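Local coordinates for protein D-galactonate dehydratase family member SEN1436 (Salmonella enterica subsp. enterica serovar Enteritidis, PDB 3TW9) that dehydrates D-gluconate to 2-dehydro-3-deoxy-D-gluconate with low activity in vitro, using one magnesium ion per subunit, at residues C[176-181]-C[230-235]; C[239-244]-C[267-272]; C[244-249]-C[272-277]; C[315-320]-C[343-348]. One frame throughout, in Å; residues are numbered along the deposited sequence.

Interaction 1: C[176-181]-C[230-235]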
loop_
_atom_site.group_PDB
_atom_site.type_symbol
_atom_site.label_atom_id
_atom_site.label_comp_id
_atom_site.label_asym_id
_atom_site.label_seq_id
_atom_site.Cartn_x
_atom_site.Cartn_y
_atom_site.Cartn_z
ATOM N N VAL C 176 11.796 8.032 -25.197
ATOM C CA VAL C 176 11.926 6.936 -26.185
ATOM C C VAL C 176 12.922 5.888 -25.748
ATOM O O VAL C 176 13.951 6.227 -25.198
ATOM C CB VAL C 176 12.415 7.428 -27.594
ATOM C CG1 VAL C 176 11.271 8.097 -28.359
ATOM C CG2 VAL C 176 13.591 8.383 -27.463
ATOM N N ARG C 177 12.616 4.627 -26.036
ATOM C CA ARG C 177 13.598 3.562 -25.867
ATOM C C ARG C 177 14.479 3.507 -27.091
ATOM O O ARG C 177 13.958 3.478 -28.208
ATOM C CB ARG C 177 12.905 2.224 -25.725
ATOM C CG ARG C 177 13.905 1.092 -25.390
ATOM C CD ARG C 177 13.201 -0.231 -25.232
ATOM N NE ARG C 177 13.113 -0.933 -26.509
ATOM C CZ ARG C 177 12.915 -2.240 -26.630
ATOM N NH1 ARG C 177 12.768 -2.992 -25.539
ATOM N NH2 ARG C 177 12.860 -2.793 -27.840
ATOM N N CYS C 178 15.793 3.472 -26.867
ATOM C CA CYS C 178 16.798 3.466 -27.932
ATOM C C CYS C 178 17.681 2.253 -27.785
ATOM O O CYS C 178 18.324 2.065 -26.744
ATOM C CB CYS C 178 17.682 4.709 -27.857
ATOM S SG CYS C 178 16.743 6.238 -27.791
ATOM N N GLN C 179 17.690 1.428 -28.826
ATOM C CA GLN C 179 18.515 0.220 -28.880
ATOM C C GLN C 179 19.408 0.242 -30.129
ATOM O O GLN C 179 19.191 1.045 -31.056
ATOM C CB GLN C 179 17.640 -1.046 -28.870
ATOM C CG GLN C 179 16.563 -1.149 -27.736
ATOM C CD GLN C 179 17.137 -1.308 -26.320
ATOM O OE1 GLN C 179 16.726 -0.600 -25.410
ATOM N NE2 GLN C 179 18.072 -2.233 -26.140
ATOM N N MET C 180 20.406 -0.646 -30.152
ATOM C CA MET C 180 21.266 -0.849 -31.329
ATOM C C MET C 180 20.387 -1.328 -32.475
ATOM O O MET C 180 19.277 -1.818 -32.246
ATOM C CB MET C 180 22.316 -1.940 -31.053
ATOM C CG MET C 180 23.339 -1.645 -29.942
ATOM S SD MET C 180 24.445 -0.255 -30.234
ATOM C CE MET C 180 25.245 -0.726 -31.770
ATOM N N GLY C 181 20.884 -1.208 -33.705
ATOM C CA GLY C 181 20.203 -1.817 -34.849
ATOM C C GLY C 181 20.120 -3.325 -34.676
ATOM O O GLY C 181 21.046 -3.944 -34.148
ATOM N N ARG C 230 28.827 4.424 -27.576
ATOM C CA ARG C 230 29.008 5.104 -28.864
ATOM C C ARG C 230 27.678 5.505 -29.508
ATOM O O ARG C 230 27.549 6.635 -30.008
ATOM C CB ARG C 230 29.855 4.257 -29.828
ATOM C CG ARG C 230 31.230 3.886 -29.264
ATOM C CD ARG C 230 32.293 3.820 -30.350
ATOM N NE ARG C 230 32.120 2.673 -31.239
ATOM C CZ ARG C 230 32.819 1.545 -31.160
ATOM N NH1 ARG C 230 33.752 1.396 -30.225
ATOM N NH2 ARG C 230 32.586 0.563 -32.023
ATOM N N LEU C 231 26.695 4.600 -29.458
ATOM C CA LEU C 231 25.320 4.880 -29.882
ATOM C C LEU C 231 24.751 6.113 -29.165
ATOM O O LEU C 231 24.238 7.023 -29.808
ATOM C CB LEU C 231 24.409 3.649 -29.668
ATOM C CG LEU C 231 22.899 3.859 -29.806
ATOM C CD1 LEU C 231 22.486 4.153 -31.263
ATOM C CD2 LEU C 231 22.122 2.677 -29.235
ATOM N N PHE C 232 24.884 6.166 -27.840
ATOM C CA PHE C 232 24.379 7.303 -27.085
ATOM C C PHE C 232 25.173 8.591 -27.242
ATOM O O PHE C 232 24.580 9.679 -27.209
ATOM C CB PHE C 232 24.145 6.922 -25.608
ATOM C CG PHE C 232 22.900 6.127 -25.440
ATOM C CD1 PHE C 232 21.641 6.746 -25.585
ATOM C CD2 PHE C 232 22.951 4.754 -25.234
ATOM C CE1 PHE C 232 20.453 6.009 -25.511
ATOM C CE2 PHE C 232 21.759 4.001 -25.148
ATOM C CZ PHE C 232 20.499 4.635 -25.282
ATOM N N ASP C 233 26.489 8.471 -27.442
ATOM C CA ASP C 233 27.300 9.636 -27.784
ATOM C C ASP C 233 26.750 10.278 -29.070
ATOM O O ASP C 233 26.444 11.490 -29.103
ATOM C CB ASP C 233 28.775 9.264 -27.929
ATOM C CG ASP C 233 29.658 10.488 -28.086
ATOM O OD1 ASP C 233 29.846 11.231 -27.101
ATOM O OD2 ASP C 233 30.147 10.714 -29.206
ATOM N N HIS C 234 26.558 9.445 -30.090
ATOM C CA HIS C 234 25.975 9.887 -31.368
ATOM C C HIS C 234 24.581 10.491 -31.234
ATOM O O HIS C 234 24.331 11.565 -31.756
ATOM C CB HIS C 234 25.911 8.760 -32.405
ATOM C CG HIS C 234 25.289 9.195 -33.698
ATOM N ND1 HIS C 234 25.977 9.931 -34.640
ATOM C CD2 HIS C 234 24.029 9.053 -34.179
ATOM C CE1 HIS C 234 25.178 10.194 -35.659
ATOM N NE2 HIS C 234 23.990 9.675 -35.403
ATOM N N LEU C 235 23.672 9.792 -30.558
ATOM C CA LEU C 235 22.317 10.284 -30.398
ATOM C C LEU C 235 22.283 11.572 -29.595
ATOM O O LEU C 235 21.530 12.468 -29.925
ATOM C CB LEU C 235 21.412 9.222 -29.746
ATOM C CG LEU C 235 21.112 7.961 -30.573
ATOM C CD1 LEU C 235 20.304 6.976 -29.768
ATOM C CD2 LEU C 235 20.422 8.288 -31.907
#
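The chain of 176-181 runs past one side of helical turn 230-235 as the end of a strand and the loop after it, coming closest where the CA atoms of Met180 and Leu231 lie 7.2 Å apart, and no hydrogen bond joins the two. Cys178 reaches into the helix surface: its CB meets CZ of Phe232 at 3.8 Å and CD1 of Leu235 at 4.0 Å. With SG turned beside the backbone N (chi1 -52°), the sulfur also lies near that leucine methyl. The Phe232 ring passes close to the main chain as well, CZ standing 3.7 Å from Cys178 O, an oxygen whose hydrogen bond goes to His247 ND1. One turn before Leu235, the CD2 branch of Leu231 packs against the peptide between Gln179 and Met180, 3.8 Å from Gln179 C. Met180, bent at chi2 and chi3, runs antiparallel alongside Leu231 and brings Met180 SD to 3.9 Å from Leu231 CD2. Gln179 O is buried here without a partner in the model. Gln179 starts away from the helix, and its OE1 accepts from the backbone N of Asp248, a magnesium ligand. Ile165 of helix 158-171 and Phe245 of strand 244-248 complete the apolar layer around Cys178. Such a layer between a helix and a parallel strand end is characteristic of the enolase-superfamily barrel.

Interaction 2: C[239-244]-C[267-272]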
loop_
_atom_site.group_PDB
_atom_site.type_symbol
_atom_site.label_atom_id
_atom_site.label_comp_id
_atom_site.label_asym_id
_atom_site.label_seq_id
_atom_site.Cartn_x
_atom_site.Cartn_y
_atom_site.Cartn_z
ATOM N N LEU C 239 20.695 14.901 -31.182
ATOM C CA LEU C 239 19.350 15.211 -30.713
ATOM C C LEU C 239 19.321 16.072 -29.452
ATOM O O LEU C 239 18.288 16.636 -29.119
ATOM C CB LEU C 239 18.515 13.926 -30.542
ATOM C CG LEU C 239 18.212 13.119 -31.811
ATOM C CD1 LEU C 239 17.954 11.654 -31.505
ATOM C CD2 LEU C 239 17.050 13.727 -32.590
ATOM N N GLY C 240 20.453 16.175 -28.760
ATOM C CA GLY C 240 20.519 16.970 -27.539
ATOM C C GLY C 240 19.932 16.244 -26.335
ATOM O O GLY C 240 19.616 15.052 -26.410
ATOM N N PHE C 241 19.763 16.980 -25.242
ATOM C CA PHE C 241 19.499 16.371 -23.936
ATOM C C PHE C 241 18.083 16.578 -23.431
ATOM O O PHE C 241 17.747 16.093 -22.356
ATOM C CB PHE C 241 20.507 16.873 -22.895
ATOM C CG PHE C 241 21.839 16.177 -22.948
ATOM C CD1 PHE C 241 22.113 15.114 -22.093
ATOM C CD2 PHE C 241 22.819 16.588 -23.841
ATOM C CE1 PHE C 241 23.346 14.474 -22.151
ATOM C CE2 PHE C 241 24.047 15.946 -23.904
ATOM C CZ PHE C 241 24.310 14.886 -23.060
ATOM N N GLY C 242 17.254 17.282 -24.197
ATOM C CA GLY C 242 15.858 17.495 -23.834
ATOM C C GLY C 242 15.033 16.217 -23.909
ATOM O O GLY C 242 14.220 15.950 -23.020
ATOM N N ILE C 243 15.263 15.427 -24.960
ATOM C CA ILE C 243 14.597 14.129 -25.151
ATOM C C ILE C 243 15.060 13.136 -24.071
ATOM O O ILE C 243 16.236 13.061 -23.761
ATOM C CB ILE C 243 14.836 13.568 -26.589
ATOM C CG1 ILE C 243 14.108 12.235 -26.822
ATOM C CG2 ILE C 243 16.327 13.459 -26.928
ATOM C CD1 ILE C 243 12.594 12.353 -26.767
ATOM N N GLU C 244 14.110 12.412 -23.491
ATOM C CA GLU C 244 14.438 11.370 -22.519
ATOM C C GLU C 244 14.690 10.031 -23.218
ATOM O O GLU C 244 13.895 9.596 -24.067
ATOM C CB GLU C 244 13.334 11.227 -21.463
ATOM C CG GLU C 244 13.072 12.458 -20.593
ATOM C CD GLU C 244 14.186 12.783 -19.587
ATOM O OE1 GLU C 244 15.039 11.923 -19.291
ATOM O OE2 GLU C 244 14.213 13.925 -19.098
ATOM N N GLN C 267 27.145 9.958 -18.215
ATOM C CA GLN C 267 27.289 11.246 -18.890
ATOM C C GLN C 267 26.153 11.536 -19.893
ATOM O O GLN C 267 25.957 12.685 -20.291
ATOM C CB GLN C 267 28.629 11.303 -19.625
ATOM C CG GLN C 267 28.800 10.188 -20.646
ATOM C CD GLN C 267 30.206 10.099 -21.217
ATOM O OE1 GLN C 267 30.746 11.074 -21.732
ATOM N NE2 GLN C 267 30.800 8.913 -21.130
ATOM N N TYR C 268 25.418 10.496 -20.293
ATOM C CA TYR C 268 24.349 10.644 -21.306
ATOM C C TYR C 268 22.962 10.832 -20.692
ATOM O O TYR C 268 21.968 11.018 -21.426
ATOM C CB TYR C 268 24.381 9.469 -22.290
ATOM C CG TYR C 268 25.736 9.287 -22.897
ATOM C CD1 TYR C 268 26.337 10.331 -23.618
ATOM C CD2 TYR C 268 26.442 8.090 -22.747
ATOM C CE1 TYR C 268 27.604 10.189 -24.182
ATOM C CE2 TYR C 268 27.714 7.934 -23.310
ATOM C CZ TYR C 268 28.288 8.992 -24.025
ATOM O OH TYR C 268 29.542 8.855 -24.582
ATOM N N GLN C 269 22.921 10.781 -19.351
ATOM C CA GLN C 269 21.736 11.156 -18.574
ATOM C C GLN C 269 20.482 10.408 -19.025
ATOM O O GLN C 269 19.477 11.040 -19.393
ATOM C CB GLN C 269 21.505 12.675 -18.662
ATOM C CG GLN C 269 22.683 13.540 -18.208
ATOM C CD GLN C 269 22.499 14.064 -16.798
ATOM O OE1 GLN C 269 21.775 13.473 -16.002
ATOM N NE2 GLN C 269 23.151 15.182 -16.483
ATOM N N LEU C 270 20.550 9.075 -19.027
ATOM C CA LEU C 270 19.397 8.256 -19.376
ATOM C C LEU C 270 18.285 8.418 -18.353
ATOM O O LEU C 270 18.540 8.643 -17.172
ATOM C CB LEU C 270 19.786 6.773 -19.494
ATOM C CG LEU C 270 20.331 6.335 -20.860
ATOM C CD1 LEU C 270 21.625 7.055 -21.231
ATOM C CD2 LEU C 270 20.531 4.830 -20.911
ATOM N N PHE C 271 17.050 8.322 -18.813
ATOM C CA PHE C 271 15.912 8.323 -17.901
ATOM C C PHE C 271 15.946 7.047 -17.048
ATOM O O PHE C 271 15.726 7.091 -15.838
ATOM C CB PHE C 271 14.615 8.416 -18.702
ATOM C CG PHE C 271 13.380 8.498 -17.863
ATOM C CD1 PHE C 271 12.999 9.692 -17.279
ATOM C CD2 PHE C 271 12.572 7.366 -17.674
ATOM C CE1 PHE C 271 11.829 9.766 -16.496
ATOM C CE2 PHE C 271 11.421 7.441 -16.894
ATOM C CZ PHE C 271 11.043 8.628 -16.322
ATOM N N TYR C 272 16.213 5.924 -17.710
ATOM C CA TYR C 272 16.653 4.729 -17.013
ATOM C C TYR C 272 17.405 3.721 -17.873
ATOM O O TYR C 272 17.250 3.683 -19.097
ATOM C CB TYR C 272 15.526 4.100 -16.174
ATOM C CG TYR C 272 14.296 3.512 -16.817
ATOM C CD1 TYR C 272 14.368 2.473 -17.778
ATOM C CD2 TYR C 272 13.031 3.915 -16.365
ATOM C CE1 TYR C 272 13.171 1.876 -18.277
ATOM C CE2 TYR C 272 11.880 3.358 -16.856
ATOM C CZ TYR C 272 11.937 2.355 -17.809
ATOM O OH TYR C 272 10.720 1.819 -18.234
HETATM O O HOH W 1 17.064 10.993 -20.664
#
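Gln267 meets Phe241 through its main chain: its O lies at the edge of the phenylalanine ring, 3.7 Å from CE1. The next carbonyl, Tyr268 O, approaches the same CE1 at 3.8 Å, and it is also held by Arg236 NH2. Gln269, in a left-handed backbone conformation, accepts a 2.7 Å hydrogen bond from water 1 at its O. That water donates its other proton to Glu244 OE1, at 2.6 Å, and so bridges the two segments where no direct hydrogen bond does. At Phe271 the ring stands roughly perpendicular to the Glu244 side chain, with ring and carboxylate planes 68° apart. Glu244, bent at chi2 (-70°), folds back to place OE1 at the ring edge, 3.6 Å from Phe271 CD1. Tyr175 meets this ring edge-to-face. Both segments are turns leading from a helix into the next strand and meet at the surface, at the barrel-strand ends opposite those that carry the magnesium ligands; Phe271 is about 9 Å from Glu274, side chain to side chain.

Interaction 3: C[244-249]-C[272-277]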
loop_
_atom_site.group_PDB
_atom_site.type_symbol
_atom_site.label_atom_id
_atom_site.label_comp_id
_atom_site.label_asym_id
_atom_site.label_seq_id
_atom_site.Cartn_x
_atom_site.Cartn_y
_atom_site.Cartn_z
ATOM N N GLU C 244 14.110 12.412 -23.491
ATOM C CA GLU C 244 14.438 11.370 -22.519
ATOM C C GLU C 244 14.690 10.031 -23.218
ATOM O O GLU C 244 13.895 9.596 -24.067
ATOM C CB GLU C 244 13.334 11.227 -21.463
ATOM C CG GLU C 244 13.072 12.458 -20.593
ATOM C CD GLU C 244 14.186 12.783 -19.587
ATOM O OE1 GLU C 244 15.039 11.923 -19.291
ATOM O OE2 GLU C 244 14.213 13.925 -19.098
ATOM N N PHE C 245 15.803 9.391 -22.850
ATOM C CA PHE C 245 16.237 8.113 -23.426
ATOM C C PHE C 245 16.162 6.988 -22.412
ATOM O O PHE C 245 16.566 7.160 -21.259
ATOM C CB PHE C 245 17.697 8.182 -23.873
ATOM C CG PHE C 245 17.944 9.012 -25.103
ATOM C CD1 PHE C 245 16.914 9.285 -26.010
ATOM C CD2 PHE C 245 19.230 9.459 -25.387
ATOM C CE1 PHE C 245 17.161 10.030 -27.156
ATOM C CE2 PHE C 245 19.487 10.218 -26.542
ATOM C CZ PHE C 245 18.433 10.490 -27.422
ATOM N N ILE C 246 15.605 5.870 -22.856
ATOM C CA ILE C 246 15.639 4.606 -22.117
ATOM C C ILE C 246 16.444 3.576 -22.897
ATOM O O ILE C 246 16.362 3.503 -24.117
ATOM C CB ILE C 246 14.198 4.121 -21.847
ATOM C CG1 ILE C 246 13.637 4.934 -20.681
ATOM C CG2 ILE C 246 14.112 2.575 -21.594
ATOM C CD1 ILE C 246 12.221 4.931 -20.620
ATOM N N HIS C 247 17.255 2.792 -22.193
ATOM C CA HIS C 247 17.953 1.698 -22.833
ATOM C C HIS C 247 17.726 0.440 -22.029
ATOM O O HIS C 247 17.896 0.449 -20.813
ATOM C CB HIS C 247 19.465 1.961 -22.970
ATOM C CG HIS C 247 20.180 0.847 -23.672
ATOM N ND1 HIS C 247 20.024 0.614 -25.022
ATOM C CD2 HIS C 247 20.962 -0.154 -23.202
ATOM C CE1 HIS C 247 20.733 -0.448 -25.369
ATOM N NE2 HIS C 247 21.304 -0.940 -24.281
ATOM N N ASP C 248 17.383 -0.635 -22.722
ATOM C CA ASP C 248 17.126 -1.928 -22.089
ATOM C C ASP C 248 18.299 -2.883 -22.311
ATOM O O ASP C 248 18.559 -3.349 -23.424
ATOM C CB ASP C 248 15.815 -2.500 -22.697
ATOM C CG ASP C 248 15.249 -3.676 -21.929
ATOM O OD1 ASP C 248 15.843 -4.079 -20.912
ATOM O OD2 ASP C 248 14.180 -4.196 -22.339
ATOM N N VAL C 249 19.008 -3.201 -21.233
ATOM C CA VAL C 249 20.054 -4.242 -21.263
ATOM C C VAL C 249 19.448 -5.657 -21.438
ATOM O O VAL C 249 20.081 -6.528 -22.031
ATOM C CB VAL C 249 20.895 -4.179 -19.965
ATOM C CG1 VAL C 249 21.991 -5.236 -19.949
ATOM C CG2 VAL C 249 21.505 -2.795 -19.815
ATOM N N TYR C 272 16.213 5.924 -17.710
ATOM C CA TYR C 272 16.653 4.729 -17.013
ATOM C C TYR C 272 17.405 3.721 -17.873
ATOM O O TYR C 272 17.250 3.683 -19.097
ATOM C CB TYR C 272 15.526 4.100 -16.174
ATOM C CG TYR C 272 14.296 3.512 -16.817
ATOM C CD1 TYR C 272 14.368 2.473 -17.778
ATOM C CD2 TYR C 272 13.031 3.915 -16.365
ATOM C CE1 TYR C 272 13.171 1.876 -18.277
ATOM C CE2 TYR C 272 11.880 3.358 -16.856
ATOM C CZ TYR C 272 11.937 2.355 -17.809
ATOM O OH TYR C 272 10.720 1.819 -18.234
ATOM N N LEU C 273 18.227 2.916 -17.195
ATOM C CA LEU C 273 18.879 1.746 -17.794
ATOM C C LEU C 273 18.165 0.537 -17.211
ATOM O O LEU C 273 18.086 0.397 -15.986
ATOM C CB LEU C 273 20.349 1.696 -17.401
ATOM C CG LEU C 273 21.218 0.568 -17.996
ATOM C CD1 LEU C 273 21.340 0.739 -19.523
ATOM C CD2 LEU C 273 22.591 0.593 -17.389
ATOM N N GLU C 274 17.638 -0.304 -18.094
ATOM C CA GLU C 274 16.666 -1.331 -17.741
ATOM C C GLU C 274 17.234 -2.744 -17.746
ATOM O O GLU C 274 18.018 -3.119 -18.626
ATOM C CB GLU C 274 15.472 -1.263 -18.698
ATOM C CG GLU C 274 14.387 -2.259 -18.342
ATOM C CD GLU C 274 13.329 -2.339 -19.371
ATOM O OE1 GLU C 274 13.362 -1.498 -20.276
ATOM O OE2 GLU C 274 12.453 -3.229 -19.248
ATOM N N ASP C 275 16.777 -3.522 -16.765
ATOM C CA ASP C 275 17.221 -4.927 -16.563
ATOM C C ASP C 275 18.704 -5.152 -16.755
ATOM O O ASP C 275 19.110 -5.971 -17.584
ATOM C CB ASP C 275 16.380 -5.895 -17.387
ATOM C CG ASP C 275 14.955 -5.914 -16.960
ATOM O OD1 ASP C 275 14.586 -5.196 -15.999
ATOM O OD2 ASP C 275 14.140 -6.626 -17.617
ATOM N N PRO C 276 19.545 -4.430 -15.967
ATOM C CA PRO C 276 20.970 -4.663 -16.083
ATOM C C PRO C 276 21.372 -6.082 -15.612
ATOM O O PRO C 276 22.439 -6.569 -15.970
ATOM C CB PRO C 276 21.579 -3.593 -15.159
ATOM C CG PRO C 276 20.512 -3.257 -14.182
ATOM C CD PRO C 276 19.243 -3.352 -14.997
ATOM N N VAL C 277 20.535 -6.702 -14.785
ATOM C CA VAL C 277 20.783 -8.091 -14.366
ATOM C C VAL C 277 19.527 -8.918 -14.549
ATOM O O VAL C 277 18.414 -8.382 -14.559
ATOM C CB VAL C 277 21.316 -8.215 -12.899
ATOM C CG1 VAL C 277 22.629 -7.488 -12.765
ATOM C CG2 VAL C 277 20.301 -7.678 -11.842
HETATM O O HOH W 2 13.840 -5.824 -20.100
#
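Glu274 O receives Val249 N at 2.8 Å, just where strand 244-248 ends. One step back, Glu274 N donates to His247 O, also at 2.8 Å, and His247 N reaches Tyr272 O; His247 pairs in parallel with Leu273, Asp248 with Glu274. Tyr272 CG sits between its backbone N and carbonyl carbon (chi1 65°), which lays the ring against Ile246, whose CG1 sits off-centre over one face, 4.0 Å from the ring centroid, in a CH-pi contact. Beyond it the carboxylates of Asp248 and Glu274 stack with planes only 2° apart, Asp248 OD2 being 3.5 Å from Glu274 OE1. Bound magnesium would probably ease this closeness of like charges; Arg321 also forms a salt bridge with Glu274 OE2. Water 2 lies within hydrogen-bonding distance of Asp248 OD1 and Asp275 OD2 and can serve only some of the acceptors around it. On the other face, Leu273 CD1 packs on Val249 CG2 at 3.5 Å. Helix 255-265 completes this beta-alpha-beta crossover, whose C-terminal strand ends carry two magnesium ligands of the enolase-superfamily active site.

Interaction 4: C[315-320]-C[343-348]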
loop_
_atom_site.group_PDB
_atom_site.type_symbol
_atom_site.label_atom_id
_atom_site.label_comp_id
_atom_site.label_asym_id
_atom_site.label_seq_id
_atom_site.Cartn_x
_atom_site.Cartn_y
_atom_site.Cartn_z
ATOM N N ARG C 315 16.709 0.283 -1.642
ATOM C CA ARG C 315 16.746 1.375 -2.648
ATOM C C ARG C 315 17.797 1.105 -3.740
ATOM O O ARG C 315 18.618 1.968 -4.090
ATOM C CB ARG C 315 16.885 2.737 -1.938
ATOM C CG ARG C 315 15.577 3.078 -1.164
ATOM C CD ARG C 315 15.741 4.074 -0.016
ATOM N NE ARG C 315 16.589 3.536 1.044
ATOM C CZ ARG C 315 16.260 2.528 1.859
ATOM N NH1 ARG C 315 15.067 1.937 1.816
ATOM N NH2 ARG C 315 17.144 2.105 2.746
ATOM N N LEU C 316 17.777 -0.121 -4.262
ATOM C CA LEU C 316 18.793 -0.565 -5.242
ATOM C C LEU C 316 18.329 -0.375 -6.677
ATOM O O LEU C 316 19.057 -0.655 -7.630
ATOM C CB LEU C 316 19.133 -2.044 -5.007
ATOM C CG LEU C 316 19.819 -2.362 -3.672
ATOM C CD1 LEU C 316 20.024 -3.858 -3.576
ATOM C CD2 LEU C 316 21.164 -1.636 -3.539
ATOM N N ILE C 317 17.089 0.080 -6.824
ATOM C CA ILE C 317 16.539 0.465 -8.123
ATOM C C ILE C 317 15.752 1.762 -7.947
ATOM O O ILE C 317 15.391 2.114 -6.830
ATOM C CB ILE C 317 15.568 -0.606 -8.720
ATOM C CG1 ILE C 317 14.386 -0.849 -7.790
ATOM C CG2 ILE C 317 16.287 -1.919 -8.989
ATOM C CD1 ILE C 317 13.316 -1.821 -8.348
ATOM N N ASP C 318 15.464 2.420 -9.072
ATOM C CA ASP C 318 14.725 3.669 -9.091
ATOM C C ASP C 318 13.339 3.529 -9.757
ATOM O O ASP C 318 12.468 4.357 -9.536
ATOM C CB ASP C 318 15.542 4.661 -9.889
ATOM C CG ASP C 318 16.924 4.803 -9.340
ATOM O OD1 ASP C 318 17.016 5.246 -8.155
ATOM O OD2 ASP C 318 17.862 4.429 -10.052
ATOM N N TYR C 319 13.149 2.466 -10.528
ATOM C CA TYR C 319 11.865 2.148 -11.167
ATOM C C TYR C 319 11.566 0.666 -11.069
ATOM O O TYR C 319 12.443 -0.160 -11.351
ATOM C CB TYR C 319 11.844 2.540 -12.671
ATOM C CG TYR C 319 12.078 3.976 -12.889
ATOM C CD1 TYR C 319 10.978 4.861 -12.984
ATOM C CD2 TYR C 319 13.383 4.490 -13.032
ATOM C CE1 TYR C 319 11.187 6.205 -13.197
ATOM C CE2 TYR C 319 13.589 5.862 -13.232
ATOM C CZ TYR C 319 12.482 6.698 -13.316
ATOM O OH TYR C 319 12.664 8.052 -13.522
ATOM N N ILE C 320 10.313 0.345 -10.750
ATOM C CA ILE C 320 9.832 -1.061 -10.770
ATOM C C ILE C 320 9.029 -1.356 -12.069
ATOM O O ILE C 320 8.158 -0.587 -12.427
ATOM C CB ILE C 320 9.084 -1.413 -9.439
ATOM C CG1 ILE C 320 8.763 -2.921 -9.300
ATOM C CG2 ILE C 320 7.883 -0.528 -9.138
ATOM C CD1 ILE C 320 10.002 -3.810 -9.211
ATOM N N ASN C 343 9.548 4.167 -0.317
ATOM C CA ASN C 343 10.995 4.098 -0.596
ATOM C C ASN C 343 11.456 5.048 -1.694
ATOM O O ASN C 343 12.586 4.965 -2.120
ATOM C CB ASN C 343 11.378 2.655 -0.941
ATOM C CG ASN C 343 11.470 1.795 0.301
ATOM O OD1 ASN C 343 12.392 1.981 1.084
ATOM N ND2 ASN C 343 10.489 0.899 0.518
ATOM N N GLY C 344 10.589 5.950 -2.158
ATOM C CA GLY C 344 10.983 6.890 -3.259
ATOM C C GLY C 344 11.254 6.225 -4.620
ATOM O O GLY C 344 11.912 6.802 -5.469
ATOM N N VAL C 345 10.777 4.995 -4.793
ATOM C CA VAL C 345 10.934 4.229 -6.031
ATOM C C VAL C 345 9.667 4.479 -6.883
ATOM O O VAL C 345 8.550 4.499 -6.352
ATOM C CB VAL C 345 11.163 2.733 -5.718
ATOM C CG1 VAL C 345 11.136 1.885 -6.971
ATOM C CG2 VAL C 345 12.544 2.533 -4.951
ATOM N N ARG C 346 9.839 4.698 -8.190
ATOM C CA ARG C 346 8.670 5.010 -9.027
ATOM C C ARG C 346 8.212 3.818 -9.891
ATOM O O ARG C 346 8.940 2.837 -10.073
ATOM C CB ARG C 346 8.970 6.271 -9.862
ATOM C CG ARG C 346 9.246 7.472 -8.948
ATOM C CD ARG C 346 9.103 8.794 -9.681
ATOM N NE ARG C 346 10.059 8.906 -10.807
ATOM C CZ ARG C 346 9.980 9.893 -11.707
ATOM N NH1 ARG C 346 9.018 10.807 -11.576
ATOM N NH2 ARG C 346 10.836 9.997 -12.698
ATOM N N THR C 347 6.986 3.873 -10.385
ATOM C CA THR C 347 6.434 2.737 -11.147
ATOM C C THR C 347 6.715 2.841 -12.644
ATOM O O THR C 347 6.779 3.933 -13.201
ATOM C CB THR C 347 4.938 2.565 -10.869
ATOM O OG1 THR C 347 4.209 3.649 -11.464
ATOM C CG2 THR C 347 4.677 2.501 -9.366
ATOM N N ALA C 348 6.931 1.696 -13.284
ATOM C CA ALA C 348 7.119 1.665 -14.744
ATOM C C ALA C 348 6.572 0.341 -15.234
ATOM O O ALA C 348 7.296 -0.481 -15.806
ATOM C CB ALA C 348 8.578 1.880 -15.134
HETATM O O HOH W 3 12.468 7.235 -10.212
#
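The Arg346 guanidinium runs along the Tyr319 ring, their planes 48° apart. Arg346 NH2 donates to Tyr319 OH at 2.8 Å, the hydroxyl sitting near the guanidinium plane at its edge. Over one face of the tyrosine ring, toward the rim, is water 3, which accepts from Arg346 NE and donates to Asp318 O, both at 3.0 Å. Thr347 O lies at the ring edge, and the rings of Phe271 and Tyr272 also meet Tyr319. The arginine is bent at chi3 (-61°), which carries the guanidinium alongside the ring to its hydroxyl end. At the far end of the contact, the Arg315 guanidinium and Asn343 amide have nearly parallel planes, and Asn343 OD1 lies at the guanidinium edge, close to its plane, 2.8 Å from Arg315 NH1 in a bent bond (131° at the hydrogen). That oxygen also accepts from Lys309 NZ of the second subunit. Backbone bonds join the parallel strands: Arg346 N to Asp318 O, Ile320 N to Arg346 O, and Ala348 N to Ile320 O at 2.7 Å. Val345 CG2 packs 3.4 Å from Ile317 O. Arg315 and Gly344, both with positive phi, each close a Schellman motif. The chemistry implies a join fixed in several ways: main-chain bonds set the strand register, the Arg346 side chain holds Tyr319 directly and Asp318 O through water, the same oxygen that its backbone N binds, and separately the Arg315-Asn343 pair continues to the second subunit through Lys309.

In the fold
Interactions 1, 2 and 3 meet around strand 244-248. Val176 N bonds to Glu244 O (2.9 Å) and Cys178 N to Ile246 O (2.8 Å), setting strand 175-177 against it, while Phe271 N reaches Phe245 O (2.8 Å) on its other side. Interactions 2 and 3 share Glu244 and Tyr272, where the two strands begin; interaction 3 runs on from there to the magnesium-binding ends. Interaction 4, about 13 Å from interaction 3 between centres, belongs to the same curled sheet; Tyr272 CD2 lies 3.4 Å from Tyr319 CD2, bringing the two parts together in the barrel interior. Glu300, the third magnesium ligand, lies about 3 Å from Glu274, side chain to side chain, and substrate-binding Arg321 directly follows segment 315-320.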